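Local structure of peptidase M28 (3IIB) at residues A281-I284 / L285-P288. The protein probably acts as a zinc-dependent carboxypeptidase or dipeptidase of the M28 family, carrying two zinc ions in its active site. Numbering follows the deposited sequence. Where two conformers were deposited one is given.
Sequences AKHI and LDLP. With PGE (triethylene glycol), chain D.
Lys282 and Asp286 form an i to i+4 salt bridge across the C-terminal end of helix 267-285, from its last turn to the first residue beyond, where the chain enters the loop that leads into strand 293-300. The ammonium group NZ of Lys282 lies 2.7 Å from OD1 of Asp286 and meets the syn lone pair of that oxygen. The lysine chain gets there by folding back: it is bent at chi2 (57°) and again at chi4 (64°), which returns its end to the aspartate although the side chain sets out away from residues 285-288. A triethylene glycol, probably from the crystallisation liquor, curves round the ammonium group; NZ donates to its O4 at 3.0 Å and weakly to O1, while O1 gives its own hydrogen to Asp286 OD2 at 2.6 Å. A water in the plane of the His283 ring, at its edge, links ND1 to the same OD2, donating to the carboxylate. In the crystal both carboxylate oxygens are thus engaged, which probably limits rotation of the group. Beneath these side chains, the helical i to i+4 pattern runs through Leu285 N to Ala281 O (2.8 Å) and Asp286 N to Lys282 O (2.9 Å), then tightens to i to i+3: Leu287 N reaches Ile284 O at 2.9 Å from above the carbonyl plane. The turn belongs to the alpha/beta zinc exopeptidase fold of the M28 family, well away from the zinc ions. On its inner side Ile284 CG2 approaches Leu287 CD1 at 4.4 Å, and both side chains pack against Leu13 of helix 3-19 and Trp428 of helix 413-432. Replacing Leu287 by alanine would probably open a gap beside Leu13 and Trp428 and remove one of the apolar contacts of Ile284. Leu285 crosses Lys282 obliquely, CD2 lying 4.2 Å from the lysine CD, and also touches Asp61.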
loop_
_atom_site.group_PDB
_atom_site.type_symbol
_atom_site.label_atom_id
_atom_site.label_comp_id
_atom_site.label_asym_id
_atom_site.label_seq_id
_atom_site.Cartn_x
_atom_site.Cartn_y
_atom_site.Cartn_z
ATOM N N ALA A 281 3.982 5.993 31.877
ATOM C CA ALA A 281 3.748 6.891 33.012
ATOM C C ALA A 281 2.520 6.436 33.858
ATOM O O ALA A 281 2.556 6.500 35.090
ATOM C CB ALA A 281 3.614 8.360 32.532
ATOM N N LYS A 282 1.451 5.962 33.211
ATOM C CA LYS A 282 0.260 5.504 33.920
ATOM C C LYS A 282 0.588 4.276 34.753
ATOM O O LYS A 282 0.166 4.172 35.885
ATOM C CB LYS A 282 -0.871 5.185 32.942
ATOM C CG LYS A 282 -2.137 4.583 33.569
ATOM C CD LYS A 282 -2.724 5.457 34.653
ATOM C CE LYS A 282 -4.142 5.065 34.958
ATOM N NZ LYS A 282 -4.289 3.688 35.515
ATOM N N HIS A 283 1.346 3.339 34.186
ATOM C CA HIS A 283 1.752 2.180 35.005
ATOM C C HIS A 283 2.526 2.617 36.244
ATOM O O HIS A 283 2.424 1.988 37.295
ATOM C CB HIS A 283 2.540 1.161 34.187
ATOM C CG HIS A 283 1.706 0.476 33.155
ATOM N ND1 HIS A 283 0.572 -0.243 33.473
ATOM C CD2 HIS A 283 1.800 0.451 31.807
ATOM C CE1 HIS A 283 0.003 -0.675 32.358
ATOM N NE2 HIS A 283 0.745 -0.287 31.337
ATOM N N ILE A 284 3.347 3.646 36.099
ATOM C CA ILE A 284 4.116 4.184 37.233
ATOM C C ILE A 284 3.181 4.866 38.242
ATOM O O ILE A 284 3.277 4.635 39.476
ATOM C CB ILE A 284 5.253 5.103 36.758
ATOM C CG1 ILE A 284 6.346 4.264 36.096
ATOM C CG2 ILE A 284 5.810 5.951 37.973
ATOM C CD1 ILE A 284 7.434 5.080 35.355
ATOM N N LEU A 285 2.240 5.643 37.707
ATOM C CA LEU A 285 1.218 6.316 38.525
ATOM C C LEU A 285 0.412 5.328 39.362
ATOM O O LEU A 285 0.046 5.638 40.533
ATOM C CB LEU A 285 0.283 7.168 37.624
ATOM C CG LEU A 285 -0.767 8.096 38.260
ATOM C CD1 LEU A 285 -0.114 9.259 39.003
ATOM C CD2 LEU A 285 -1.713 8.649 37.140
ATOM N N ASP A 286 0.153 4.143 38.783
ATOM C CA ASP A 286 -0.536 3.043 39.447
ATOM C C ASP A 286 0.235 2.410 40.592
ATOM O O ASP A 286 -0.357 1.670 41.357
ATOM C CB ASP A 286 -0.817 1.876 38.481
ATOM C CG ASP A 286 -1.859 2.189 37.430
ATOM O OD1 ASP A 286 -2.603 3.169 37.603
ATOM O OD2 ASP A 286 -1.915 1.424 36.422
ATOM N N LEU A 287 1.547 2.615 40.686
ATOM C CA LEU A 287 2.313 1.992 41.773
ATOM C C LEU A 287 1.886 2.542 43.114
ATOM O O LEU A 287 1.518 3.707 43.223
ATOM C CB LEU A 287 3.782 2.271 41.607
ATOM C CG LEU A 287 4.498 1.653 40.422
ATOM C CD1 LEU A 287 5.892 2.290 40.338
ATOM C CD2 LEU A 287 4.589 0.145 40.589
ATOM N N PRO A 288 1.968 1.720 44.170
ATOM C CA PRO A 288 1.813 2.251 45.524
ATOM C C PRO A 288 2.955 3.190 45.971
ATOM O O PRO A 288 2.761 4.023 46.853
ATOM C CB PRO A 288 1.743 0.978 46.397
ATOM C CG PRO A 288 2.366 -0.091 45.608
ATOM C CD PRO A 288 2.288 0.284 44.146
HETATM C C1 PGE D . -4.496 0.754 33.638
HETATM O O1 PGE D . -3.185 0.952 34.178
HETATM C C2 PGE D . -4.915 2.013 32.897
HETATM O O2 PGE D . -6.330 2.144 32.966
HETATM C C3 PGE D . -6.876 3.455 32.869
HETATM C C4 PGE D . -7.570 3.655 34.202
HETATM O O4 PGE D . -6.860 3.941 37.118
HETATM C C6 PGE D . -7.797 5.004 36.867
HETATM C C5 PGE D . -7.643 5.715 35.520
HETATM O O3 PGE D . -8.109 4.971 34.383
HETATM O O HOH W 1 -0.214 -0.935 36.202
#